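Local coordinates for protein alpha-1,4-endofucoidanase (PDB 6DLH) that hydrolyses alpha-1,4-linked fucoidan at internal positions as a retaining family 107 glycoside hydrolase, and binds several calcium ions, at residues G419-S424 and G505-E510; N442-V447 and T477-L482; G459-G464 and E497-D502; T465-L470 and S492-E497. One frame throughout, in Å; residues are numbered along the deposited sequence.

Contact 1: residues G419-S424 and G505-E510; sequences GKPNWS and GVTNRE. With CA (calcium ion), chain I.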
loop_
_atom_site.group_PDB
_atom_site.type_symbol
_atom_site.label_atom_id
_atom_site.label_comp_id
_atom_site.label_asym_id
_atom_site.label_seq_id
_atom_site.Cartn_x
_atom_site.Cartn_y
_atom_site.Cartn_z
ATOM N N GLY A 419 1.795 -34.692 13.568
ATOM C CA GLY A 419 2.526 -35.867 13.118
ATOM C C GLY A 419 3.806 -35.533 12.351
ATOM O O GLY A 419 4.850 -35.273 12.951
ATOM N N LYS A 420 3.716 -35.578 11.017
ATOM C CA LYS A 420 4.839 -35.312 10.136
ATOM C C LYS A 420 5.190 -33.828 10.189
ATOM O O LYS A 420 4.381 -33.018 10.634
ATOM C CB LYS A 420 4.498 -35.756 8.711
ATOM C CG LYS A 420 4.501 -37.265 8.496
ATOM C CD LYS A 420 3.982 -37.685 7.129
ATOM C CE LYS A 420 3.958 -39.186 6.920
ATOM N NZ LYS A 420 3.431 -39.910 8.102
ATOM N N PRO A 421 6.412 -33.428 9.763
ATOM C CA PRO A 421 6.817 -32.020 9.772
ATOM C C PRO A 421 5.906 -31.077 8.989
ATOM O O PRO A 421 5.344 -31.449 7.962
ATOM C CB PRO A 421 8.203 -32.037 9.110
ATOM C CG PRO A 421 8.724 -33.431 9.372
ATOM C CD PRO A 421 7.496 -34.318 9.310
ATOM N N ASN A 422 5.800 -29.835 9.480
ATOM C CA ASN A 422 5.132 -28.775 8.744
ATOM C C ASN A 422 6.178 -27.799 8.210
ATOM O O ASN A 422 7.108 -27.434 8.926
ATOM C CB ASN A 422 4.112 -28.028 9.608
ATOM C CG ASN A 422 3.024 -28.904 10.195
ATOM O OD1 ASN A 422 2.350 -28.496 11.135
ATOM N ND2 ASN A 422 2.839 -30.101 9.661
ATOM N N TRP A 423 6.008 -27.393 6.946
ATOM C CA TRP A 423 6.761 -26.297 6.359
ATOM C C TRP A 423 6.026 -24.976 6.592
ATOM O O TRP A 423 4.804 -24.948 6.724
ATOM C CB TRP A 423 6.992 -26.550 4.863
ATOM C CG TRP A 423 8.022 -27.598 4.568
ATOM C CD1 TRP A 423 7.835 -28.952 4.528
ATOM C CD2 TRP A 423 9.410 -27.376 4.254
ATOM N NE1 TRP A 423 9.011 -29.588 4.221
ATOM C CE2 TRP A 423 9.994 -28.648 4.045
ATOM C CE3 TRP A 423 10.215 -26.237 4.133
ATOM C CZ2 TRP A 423 11.343 -28.800 3.723
ATOM C CZ3 TRP A 423 11.548 -26.387 3.820
ATOM C CH2 TRP A 423 12.101 -27.653 3.614
ATOM N N SER A 424 6.780 -23.873 6.604
ATOM C CA SER A 424 6.226 -22.575 6.950
ATOM C C SER A 424 5.411 -22.000 5.792
ATOM O O SER A 424 5.694 -22.274 4.627
ATOM C CB SER A 424 7.315 -21.634 7.391
ATOM O OG SER A 424 8.217 -21.354 6.331
ATOM N N GLY A 505 7.748 -39.353 10.237
ATOM C CA GLY A 505 7.819 -39.460 8.785
ATOM C C GLY A 505 8.359 -38.194 8.125
ATOM O O GLY A 505 8.995 -37.374 8.784
ATOM N N VAL A 506 8.099 -38.060 6.818
ATOM C CA VAL A 506 8.653 -36.995 5.999
ATOM C C VAL A 506 7.521 -36.148 5.419
ATOM O O VAL A 506 6.437 -36.659 5.145
ATOM C CB VAL A 506 9.541 -37.564 4.874
ATOM C CG1 VAL A 506 8.745 -37.885 3.612
ATOM C CG2 VAL A 506 10.696 -36.637 4.538
ATOM N N THR A 507 7.809 -34.855 5.210
ATOM C CA THR A 507 6.947 -33.950 4.464
ATOM C C THR A 507 7.800 -33.209 3.439
ATOM O O THR A 507 8.871 -32.705 3.779
ATOM C CB THR A 507 6.249 -32.938 5.383
ATOM O OG1 THR A 507 5.524 -33.636 6.395
ATOM C CG2 THR A 507 5.312 -32.006 4.648
ATOM N N ASN A 508 7.287 -33.129 2.207
ATOM C CA ASN A 508 7.998 -32.573 1.069
ATOM C C ASN A 508 7.563 -31.130 0.842
ATOM O O ASN A 508 6.411 -30.773 1.073
ATOM C CB ASN A 508 7.714 -33.346 -0.225
ATOM C CG ASN A 508 8.308 -34.742 -0.268
ATOM O OD1 ASN A 508 8.620 -35.339 0.764
ATOM N ND2 ASN A 508 8.460 -35.276 -1.469
ATOM N N ARG A 509 8.501 -30.324 0.337
ATOM C CA ARG A 509 8.238 -28.969 -0.111
ATOM C C ARG A 509 9.053 -28.743 -1.381
ATOM O O ARG A 509 10.261 -28.976 -1.390
ATOM C CB ARG A 509 8.582 -27.994 1.022
ATOM C CG ARG A 509 8.680 -26.528 0.632
ATOM C CD ARG A 509 7.364 -25.789 0.516
ATOM N NE ARG A 509 6.483 -25.740 1.680
ATOM C CZ ARG A 509 6.257 -24.653 2.418
ATOM N NH1 ARG A 509 7.182 -23.714 2.535
ATOM N NH2 ARG A 509 5.093 -24.500 3.022
ATOM N N GLU A 510 8.369 -28.333 -2.453
ATOM C CA GLU A 510 9.024 -28.050 -3.719
ATOM C C GLU A 510 9.718 -26.693 -3.631
ATOM O O GLU A 510 9.088 -25.692 -3.297
ATOM C CB GLU A 510 8.016 -28.087 -4.869
ATOM C CG GLU A 510 8.629 -27.771 -6.222
ATOM C CD GLU A 510 7.620 -27.575 -7.342
ATOM O OE1 GLU A 510 7.423 -26.418 -7.772
ATOM O OE2 GLU A 510 7.031 -28.579 -7.775
HETATM CA CA CA I . 5.646 -35.387 14.943
HETATM O O HOH W 1 7.802 -36.401 15.790
#
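Arg509 lies over one face of the Trp423 indole. Its CB is 3.3 Å from the centroid of the five-membered ring, 9° off the ring normal, a well-centred CH-pi contact. Bends at chi2 and chi3 (81° and 58°) fold CD and NE back; the guanidinium beyond them meets the backbone at Ser424. The grip is end-on: Arg509 NH1 and NH2 hold Ser424 O at 2.9 and 2.8 Å, the oxygen sitting at the guanidinium edge close to its plane. NH1 lies in the carbonyl plane and NH2 stands above it. NH1 also bonds Thr428 OG1, which gives the group a second tether.

The edge of the indole is used as well. Trp423 NE1 donates to Thr507 O at 3.2 Å; the oxygen lies in the ring plane, whereas NE1 stands well above the plane of the carbonyl. Side-chain to backbone bonds like these join the two segments here, where strand 422-423 and its lead-in run beside strand 505-513, in roughly the same direction, in what is probably an Ig-like beta sandwich. Thr507 supplies another: its OG1 donates to Pro421 O at 2.7 Å, on a lone pair in the carbonyl plane.

Nearer the calcium ion, Lys420 runs over the backbone of Gly505 and Val506, its CD 3.3 Å from Val506 O. Just before Lys420, Gly419 O binds the calcium ion at 2.1 Å, and Asp451, Glu453 and Asp502 are the other protein ligands. Pro421 packs on Asp502, its ring CD lying 3.4 Å from Gly505 O.

Contact 2: residues N442-V447 and T477-L482; sequences NLVEGV and TGTWTL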
loop_
_atom_site.group_PDB
_atom_site.type_symbol
_atom_site.label_atom_id
_atom_site.label_comp_id
_atom_site.label_asym_id
_atom_site.label_seq_id
_atom_site.Cartn_x
_atom_site.Cartn_y
_atom_site.Cartn_z
ATOM N N ASN A 442 20.559 -20.854 4.746
ATOM C CA ASN A 442 20.201 -21.639 5.917
ATOM C C ASN A 442 18.693 -21.901 5.936
ATOM O O ASN A 442 17.902 -21.036 5.583
ATOM C CB ASN A 442 20.647 -20.929 7.197
ATOM C CG ASN A 442 22.154 -20.875 7.349
ATOM O OD1 ASN A 442 22.877 -21.572 6.635
ATOM N ND2 ASN A 442 22.639 -20.059 8.274
ATOM N N LEU A 443 18.312 -23.111 6.354
ATOM C CA LEU A 443 16.931 -23.459 6.662
ATOM C C LEU A 443 16.881 -23.859 8.133
ATOM O O LEU A 443 17.701 -24.663 8.586
ATOM C CB LEU A 443 16.464 -24.607 5.759
ATOM C CG LEU A 443 16.301 -24.293 4.271
ATOM C CD1 LEU A 443 15.698 -25.484 3.549
ATOM C CD2 LEU A 443 15.431 -23.060 4.036
ATOM N N VAL A 444 15.953 -23.252 8.886
ATOM C CA VAL A 444 16.085 -23.265 10.335
ATOM C C VAL A 444 14.847 -23.893 10.970
ATOM O O VAL A 444 13.723 -23.490 10.678
ATOM C CB VAL A 444 16.384 -21.854 10.882
ATOM C CG1 VAL A 444 16.496 -21.829 12.403
ATOM C CG2 VAL A 444 17.639 -21.272 10.245
ATOM N N GLU A 445 15.084 -24.901 11.819
ATOM C CA GLU A 445 14.043 -25.544 12.599
ATOM C C GLU A 445 13.349 -24.493 13.469
ATOM O O GLU A 445 14.003 -23.692 14.142
ATOM C CB GLU A 445 14.646 -26.682 13.424
ATOM C CG GLU A 445 13.603 -27.559 14.098
ATOM C CD GLU A 445 14.130 -28.601 15.072
ATOM O OE1 GLU A 445 15.357 -28.621 15.328
ATOM O OE2 GLU A 445 13.315 -29.404 15.570
ATOM N N GLY A 446 12.012 -24.490 13.422
ATOM C CA GLY A 446 11.227 -23.523 14.170
ATOM C C GLY A 446 10.843 -22.328 13.302
ATOM O O GLY A 446 9.946 -21.562 13.658
ATOM N N VAL A 447 11.525 -22.203 12.153
ATOM C CA VAL A 447 11.291 -21.121 11.207
ATOM C C VAL A 447 10.692 -21.700 9.924
ATOM O O VAL A 447 9.544 -21.414 9.590
ATOM C CB VAL A 447 12.567 -20.290 10.953
ATOM C CG1 VAL A 447 12.343 -19.178 9.937
ATOM C CG2 VAL A 447 13.117 -19.703 12.244
ATOM N N THR A 477 22.990 -27.432 15.360
ATOM C CA THR A 477 21.766 -28.115 15.743
ATOM C C THR A 477 20.575 -27.262 15.299
ATOM O O THR A 477 20.441 -26.109 15.713
ATOM C CB THR A 477 21.777 -28.459 17.236
ATOM O OG1 THR A 477 20.454 -28.853 17.604
ATOM C CG2 THR A 477 22.219 -27.302 18.105
ATOM N N GLY A 478 19.764 -27.816 14.387
ATOM C CA GLY A 478 18.523 -27.194 13.947
ATOM C C GLY A 478 18.677 -26.316 12.706
ATOM O O GLY A 478 17.687 -25.801 12.183
ATOM N N THR A 479 19.918 -26.151 12.236
ATOM C CA THR A 479 20.171 -25.368 11.037
ATOM C C THR A 479 20.772 -26.256 9.950
ATOM O O THR A 479 21.800 -26.896 10.158
ATOM C CB THR A 479 21.066 -24.161 11.333
ATOM O OG1 THR A 479 20.382 -23.382 12.315
ATOM C CG2 THR A 479 21.352 -23.321 10.106
ATOM N N TRP A 480 20.102 -26.289 8.794
ATOM C CA TRP A 480 20.649 -26.910 7.600
ATOM C C TRP A 480 21.078 -25.812 6.630
ATOM O O TRP A 480 20.502 -24.725 6.625
ATOM C CB TRP A 480 19.642 -27.883 6.972
ATOM C CG TRP A 480 19.565 -29.186 7.711
ATOM C CD1 TRP A 480 20.163 -30.365 7.367
ATOM C CD2 TRP A 480 18.873 -29.435 8.950
ATOM N NE1 TRP A 480 19.887 -31.329 8.298
ATOM C CE2 TRP A 480 19.099 -30.790 9.282
ATOM C CE3 TRP A 480 18.089 -28.650 9.809
ATOM C CZ2 TRP A 480 18.563 -31.375 10.432
ATOM C CZ3 TRP A 480 17.559 -29.228 10.945
ATOM C CH2 TRP A 480 17.790 -30.575 11.249
ATOM N N THR A 481 22.112 -26.107 5.836
ATOM C CA THR A 481 22.676 -25.152 4.897
ATOM C C THR A 481 22.758 -25.791 3.517
ATOM O O THR A 481 23.251 -26.905 3.364
ATOM C CB THR A 481 24.057 -24.676 5.359
ATOM O OG1 THR A 481 23.888 -24.214 6.698
ATOM C CG2 THR A 481 24.638 -23.572 4.499
ATOM N N LEU A 482 22.230 -25.062 2.533
ATOM C CA LEU A 482 22.419 -25.335 1.123
ATOM C C LEU A 482 23.575 -24.455 0.663
ATOM O O LEU A 482 23.486 -23.226 0.734
ATOM C CB LEU A 482 21.131 -24.952 0.388
ATOM C CG LEU A 482 20.046 -26.024 0.291
ATOM C CD1 LEU A 482 19.600 -26.512 1.664
ATOM C CD2 LEU A 482 18.859 -25.498 -0.503
#
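Asn442 and Thr481 stand side by side on one face of the sheet, and Thr481 OG1 donates to Asn442 OD1 at 2.8 Å, approaching from above the amide plane. Thr481 CG2 lies 3.4 Å from the same oxygen, while Asn442 CG lies 3.8 Å from Thr479 CG2. Thr479 in turn lies alongside Val444, the two side chains pointing the same way. A valine in place of Thr481, with a methyl where OG1 was, takes away the donor to Asn442 OD1 and would probably set the amide freer to turn and leave Thr475 OG1 without its mate.

Beneath these side chains the backbone fixes the pairing. Leu443 and Trp480 bond in both directions, Leu443 N to Trp480 O at 2.7 Å and Trp480 N to Leu443 O at 2.9 Å. Glu445 N then donates almost straight to Gly478 O (2.8 Å, 177°), where 442-447 leaves the sheet and 477-482 enters it. Glu445 OE2 reaches on to Ile457 N, and Val444 N bonds Asp448 OD2.

Leu443 and Trp480 point to the other face, where both pack on Leu460. A largely polar face (Asn442, Thr479, Thr481, with Val444) and an apolar face turned to the other sheet are consistent with an Ig-like beta sandwich.

Contact 3: residues G459-G464 and E497-D502; sequences GLTASG and ELMAQD. With CA (calcium ion), chain I.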
loop_
_atom_site.group_PDB
_atom_site.type_symbol
_atom_site.label_atom_id
_atom_site.label_comp_id
_atom_site.label_asym_id
_atom_site.label_seq_id
_atom_site.Cartn_x
_atom_site.Cartn_y
_atom_site.Cartn_z
ATOM N N GLY A 459 16.050 -34.960 10.413
ATOM C CA GLY A 459 16.801 -34.932 9.171
ATOM C C GLY A 459 16.179 -33.985 8.151
ATOM O O GLY A 459 14.979 -33.723 8.193
ATOM N N LEU A 460 17.030 -33.456 7.264
ATOM C CA LEU A 460 16.589 -32.795 6.046
ATOM C C LEU A 460 17.443 -33.309 4.894
ATOM O O LEU A 460 18.670 -33.322 4.989
ATOM C CB LEU A 460 16.724 -31.272 6.170
ATOM C CG LEU A 460 16.476 -30.499 4.868
ATOM C CD1 LEU A 460 14.985 -30.373 4.569
ATOM C CD2 LEU A 460 17.127 -29.123 4.895
ATOM N N THR A 461 16.773 -33.716 3.813
ATOM C CA THR A 461 17.443 -34.168 2.605
ATOM C C THR A 461 16.564 -33.834 1.406
ATOM O O THR A 461 15.485 -33.272 1.566
ATOM C CB THR A 461 17.870 -35.641 2.721
ATOM O OG1 THR A 461 18.604 -35.978 1.539
ATOM C CG2 THR A 461 16.715 -36.594 2.952
ATOM N N ALA A 462 17.045 -34.164 0.206
ATOM C CA ALA A 462 16.362 -33.791 -1.023
ATOM C C ALA A 462 16.147 -35.025 -1.896
ATOM O O ALA A 462 16.720 -36.086 -1.631
ATOM C CB ALA A 462 17.162 -32.737 -1.749
ATOM N N SER A 463 15.285 -34.864 -2.911
ATOM C CA SER A 463 15.098 -35.842 -3.972
ATOM C C SER A 463 14.637 -35.131 -5.242
ATOM O O SER A 463 13.885 -34.161 -5.177
ATOM C CB SER A 463 14.158 -36.954 -3.567
ATOM O OG SER A 463 12.872 -36.450 -3.236
ATOM N N GLY A 464 15.105 -35.630 -6.393
ATOM C CA GLY A 464 14.919 -34.955 -7.667
ATOM C C GLY A 464 16.256 -34.549 -8.284
ATOM O O GLY A 464 17.266 -35.218 -8.060
ATOM N N GLU A 497 12.542 -31.353 -4.589
ATOM C CA GLU A 497 11.829 -31.491 -3.336
ATOM C C GLU A 497 12.842 -31.435 -2.197
ATOM O O GLU A 497 13.885 -32.081 -2.270
ATOM C CB GLU A 497 11.115 -32.845 -3.298
ATOM C CG GLU A 497 10.137 -33.060 -4.439
ATOM C CD GLU A 497 8.829 -32.300 -4.310
ATOM O OE1 GLU A 497 8.634 -31.336 -5.073
ATOM O OE2 GLU A 497 8.008 -32.676 -3.448
ATOM N N LEU A 498 12.526 -30.646 -1.159
ATOM C CA LEU A 498 13.192 -30.797 0.124
ATOM C C LEU A 498 12.322 -31.665 1.028
ATOM O O LEU A 498 11.099 -31.579 0.978
ATOM C CB LEU A 498 13.456 -29.421 0.739
ATOM C CG LEU A 498 14.565 -28.609 0.073
ATOM C CD1 LEU A 498 14.821 -27.319 0.835
ATOM C CD2 LEU A 498 15.849 -29.422 -0.056
ATOM N N MET A 499 12.962 -32.497 1.854
ATOM C CA MET A 499 12.226 -33.447 2.669
ATOM C C MET A 499 12.629 -33.330 4.138
ATOM O O MET A 499 13.751 -33.662 4.526
ATOM C CB MET A 499 12.468 -34.872 2.175
ATOM C CG MET A 499 12.033 -35.086 0.734
ATOM S SD MET A 499 12.572 -36.710 0.170
ATOM C CE MET A 499 14.348 -36.571 0.350
ATOM N N ALA A 500 11.681 -32.858 4.953
ATOM C CA ALA A 500 11.931 -32.700 6.373
ATOM C C ALA A 500 11.410 -33.932 7.102
ATOM O O ALA A 500 10.340 -34.436 6.776
ATOM C CB ALA A 500 11.285 -31.431 6.873
ATOM N N GLN A 501 12.179 -34.399 8.092
ATOM C CA GLN A 501 11.880 -35.654 8.752
ATOM C C GLN A 501 11.759 -35.425 10.253
ATOM O O GLN A 501 12.506 -34.633 10.827
ATOM C CB GLN A 501 12.983 -36.682 8.462
ATOM C CG GLN A 501 12.670 -38.069 9.011
ATOM C CD GLN A 501 13.795 -39.069 8.877
ATOM O OE1 GLN A 501 14.959 -38.768 9.144
ATOM N NE2 GLN A 501 13.445 -40.287 8.488
ATOM N N ASP A 502 10.807 -36.142 10.863
ATOM C CA ASP A 502 10.756 -36.343 12.302
ATOM C C ASP A 502 10.468 -37.818 12.578
ATOM O O ASP A 502 10.410 -38.631 11.652
ATOM C CB ASP A 502 9.796 -35.364 12.989
ATOM C CG ASP A 502 8.331 -35.459 12.580
ATOM O OD1 ASP A 502 7.966 -36.414 11.852
ATOM O OD2 ASP A 502 7.555 -34.560 13.001
HETATM CA CA CA I . 5.646 -35.387 14.943
HETATM O O HOH W 1 7.802 -36.401 15.790
#
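Backbone hydrogen bonds pair Thr461 with Met499 in both directions: Met499 N to Thr461 O at 2.7 Å, nearly along the C=O axis, and Thr461 N to Met499 O at 3.1 Å. A second such pair is longer, with Ser463 N to Glu497 O and Glu497 N to Ser463 O both at 3.2 Å. Gln501 N donates to Gly459 O. The CA of Leu460 adds a C-H...O contact to Met499 O.

Among the side chains, Met499 does most on its face. The bend at chi3 (-60°) brings CE back over the neighbouring strand, 3.5 Å from Thr461 CG2 and close to Ala462 O. Its SD lies 3.4 Å from Ser463 OG. On the opposite face the side chains that meet are apolar: Ala462 CB meets Leu498 CD2 at 3.9 Å, and Leu460 CD1 touches Leu498 CB. Leu460 and Leu498 both go on to Trp423 and Leu443.

Metal binding closes the list. Asp502 OD2 binds the calcium ion at a rather long 2.8 Å, together with Gly419 O, Asp451 and Glu453, while its OD1 accepts from Asp504 N. The arrangement is an antiparallel strand pair, hydrophobic on its inner face and ending in a calcium site, consistent with an Ig-like sandwich.

Contact 4: residues T465-L470 and S492-E497; sequences TLPAWL and SNYTFE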
loop_
_atom_site.group_PDB
_atom_site.type_symbol
_atom_site.label_atom_id
_atom_site.label_comp_id
_atom_site.label_asym_id
_atom_site.label_seq_id
_atom_site.Cartn_x
_atom_site.Cartn_y
_atom_site.Cartn_z
ATOM N N THR A 465 16.251 -33.434 -9.034
ATOM C CA THR A 465 17.381 -33.015 -9.853
ATOM C C THR A 465 18.028 -31.761 -9.265
ATOM O O THR A 465 17.557 -30.647 -9.491
ATOM C CB THR A 465 16.957 -32.844 -11.321
ATOM O OG1 THR A 465 16.447 -34.102 -11.766
ATOM C CG2 THR A 465 18.080 -32.390 -12.228
ATOM N N LEU A 466 19.141 -31.965 -8.548
ATOM C CA LEU A 466 19.833 -30.906 -7.829
ATOM C C LEU A 466 21.104 -30.509 -8.575
ATOM O O LEU A 466 21.658 -31.309 -9.332
ATOM C CB LEU A 466 20.196 -31.413 -6.430
ATOM C CG LEU A 466 19.104 -31.296 -5.369
ATOM C CD1 LEU A 466 18.041 -32.369 -5.563
ATOM C CD2 LEU A 466 19.715 -31.402 -3.978
ATOM N N PRO A 467 21.618 -29.268 -8.371
ATOM C CA PRO A 467 22.946 -28.901 -8.868
ATOM C C PRO A 467 24.000 -29.846 -8.290
ATOM O O PRO A 467 23.961 -30.176 -7.102
ATOM C CB PRO A 467 23.144 -27.472 -8.341
ATOM C CG PRO A 467 21.736 -26.942 -8.117
ATOM C CD PRO A 467 20.947 -28.156 -7.671
ATOM N N ALA A 468 24.910 -30.308 -9.161
ATOM C CA ALA A 468 26.008 -31.171 -8.764
ATOM C C ALA A 468 26.874 -30.457 -7.726
ATOM O O ALA A 468 27.547 -31.109 -6.923
ATOM C CB ALA A 468 26.821 -31.557 -9.980
ATOM N N TRP A 469 26.832 -29.115 -7.758
ATOM C CA TRP A 469 27.679 -28.272 -6.927
ATOM C C TRP A 469 27.111 -28.073 -5.518
ATOM O O TRP A 469 27.827 -27.582 -4.647
ATOM C CB TRP A 469 27.977 -26.934 -7.619
ATOM C CG TRP A 469 26.781 -26.187 -8.131
ATOM C CD1 TRP A 469 26.314 -26.169 -9.415
ATOM C CD2 TRP A 469 25.918 -25.309 -7.380
ATOM N NE1 TRP A 469 25.223 -25.346 -9.514
ATOM C CE2 TRP A 469 24.955 -24.804 -8.285
ATOM C CE3 TRP A 469 25.862 -24.901 -6.038
ATOM C CZ2 TRP A 469 23.944 -23.927 -7.885
ATOM C CZ3 TRP A 469 24.864 -24.031 -5.646
ATOM C CH2 TRP A 469 23.917 -23.555 -6.559
ATOM N N LEU A 470 25.850 -28.473 -5.296
ATOM C CA LEU A 470 25.129 -28.183 -4.062
ATOM C C LEU A 470 25.369 -29.281 -3.021
ATOM O O LEU A 470 25.226 -30.470 -3.311
ATOM C CB LEU A 470 23.636 -28.024 -4.375
ATOM C CG LEU A 470 22.761 -27.469 -3.245
ATOM C CD1 LEU A 470 22.971 -25.970 -3.051
ATOM C CD2 LEU A 470 21.290 -27.773 -3.503
ATOM N N SER A 492 21.343 -22.979 -15.874
ATOM C CA SER A 492 20.111 -23.742 -15.775
ATOM C C SER A 492 19.388 -23.441 -14.463
ATOM O O SER A 492 20.017 -23.135 -13.449
ATOM C CB SER A 492 20.366 -25.220 -15.943
ATOM O OG SER A 492 21.010 -25.757 -14.798
ATOM N N ASN A 493 18.055 -23.540 -14.509
ATOM C CA ASN A 493 17.213 -23.442 -13.329
ATOM C C ASN A 493 17.059 -24.833 -12.706
ATOM O O ASN A 493 17.478 -25.833 -13.289
ATOM C CB ASN A 493 15.904 -22.717 -13.650
ATOM C CG ASN A 493 16.130 -21.280 -14.075
ATOM O OD1 ASN A 493 17.219 -20.736 -13.903
ATOM N ND2 ASN A 493 15.110 -20.649 -14.635
ATOM N N TYR A 494 16.492 -24.890 -11.494
ATOM C CA TYR A 494 16.291 -26.170 -10.833
ATOM C C TYR A 494 14.924 -26.209 -10.154
ATOM O O TYR A 494 14.405 -25.185 -9.714
ATOM C CB TYR A 494 17.423 -26.476 -9.845
ATOM C CG TYR A 494 18.771 -26.761 -10.459
ATOM C CD1 TYR A 494 19.620 -25.724 -10.815
ATOM C CD2 TYR A 494 19.212 -28.062 -10.663
ATOM C CE1 TYR A 494 20.861 -25.967 -11.380
ATOM C CE2 TYR A 494 20.456 -28.323 -11.221
ATOM C CZ TYR A 494 21.284 -27.269 -11.579
ATOM O OH TYR A 494 22.514 -27.485 -12.132
ATOM N N THR A 495 14.352 -27.416 -10.095
ATOM C CA THR A 495 13.135 -27.696 -9.358
ATOM C C THR A 495 13.296 -29.054 -8.684
ATOM O O THR A 495 13.482 -30.069 -9.358
ATOM C CB THR A 495 11.905 -27.683 -10.274
ATOM O OG1 THR A 495 11.851 -26.423 -10.944
ATOM C CG2 THR A 495 10.611 -27.924 -9.523
ATOM N N PHE A 496 13.226 -29.060 -7.349
ATOM C CA PHE A 496 13.361 -30.300 -6.602
ATOM C C PHE A 496 12.612 -30.208 -5.272
ATOM O O PHE A 496 12.128 -29.146 -4.884
ATOM C CB PHE A 496 14.841 -30.652 -6.422
ATOM C CG PHE A 496 15.662 -29.550 -5.805
ATOM C CD1 PHE A 496 16.070 -28.459 -6.559
ATOM C CD2 PHE A 496 16.011 -29.592 -4.462
ATOM C CE1 PHE A 496 16.819 -27.443 -5.984
ATOM C CE2 PHE A 496 16.771 -28.582 -3.891
ATOM C CZ PHE A 496 17.171 -27.507 -4.653
ATOM N N GLU A 497 12.542 -31.353 -4.589
ATOM C CA GLU A 497 11.829 -31.491 -3.336
ATOM C C GLU A 497 12.842 -31.435 -2.197
ATOM O O GLU A 497 13.885 -32.081 -2.270
ATOM C CB GLU A 497 11.115 -32.845 -3.298
ATOM C CG GLU A 497 10.137 -33.060 -4.439
ATOM C CD GLU A 497 8.829 -32.300 -4.310
ATOM O OE1 GLU A 497 8.634 -31.336 -5.073
ATOM O OE2 GLU A 497 8.008 -32.676 -3.448
HETATM O O HOH W 2 15.940 -29.812 -11.333
HETATM O O HOH W 3 13.724 -32.790 -9.549
#
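A loop with a type I beta turn, Pro467 to Leu470, links two strands of the probable Ig-like domain and lays Pro467 and Leu466 on the aromatic rings of Tyr494 and Phe496. Pro467 sits flat over Tyr494: its CG is 3.4 Å from the ring centroid and 7° off the normal, a CH-pi contact over the centre. Thr465 O comes to the edge of the same ring, in its plane, 3.3 Å from Tyr494 CD2. Pro467 CB also lies over a Trp469 face, toward the rim, so the proline touches two aromatic rings. Tyr494 OH and Trp469 NE1 both bond Glu490 OE1, which ties those rings together. An alanine in place of Tyr494 removes the ring and OH, which would probably open a gap under Pro467 and leave Glu490 OE1 with one donor fewer.

Leu466 crosses Phe496 at about a right angle. Its CG lies 3.9 Å from the ring centroid, displaced toward the rim, and its CD1 is 3.6 Å from Phe496 CD2. Chi1 of 54° puts Phe496 CG between the backbone N and the carbonyl carbon, 3.7 Å from Leu466 CD1, and Leu470 CD2 approaches CZ. Between the backbones, waters do the bridging: one donates to Thr465 O at 2.6 Å and accepts from Thr495 N, and another accepts from Thr465 N and donates to Thr495 O.

Strand 505-513 pairs beside strand 494-502 in the sheet; its Val511 touches Phe496 and its Leu513 touches Pro467. The loop itself passes from strand 459-464 in that sheet to strand 471-476 in the other.

In the fold
All four contacts help build the first of three probable Ig-like domains, which follow the probably catalytic part with the parallel sheet. Strand 494-502 serves contacts 3 and 4, with 459-464 on one side and the 505-513 strand of contact 1 on the other. Contacts 1 and 3 are about 8 Å apart between centres and meet at one calcium ion, where Gly419 O and Asp502 OD2 are 2.8 Å apart. Contact 2 lies in the second sheet, its centre about 12 Å from that of contact 3; Leu443 CD1 meets Leu498 CD1 at 3.4 Å. Contact 4, its centre about 20 Å from that of contact 1, lies away from the calcium sites; its Leu470 reaches Leu482.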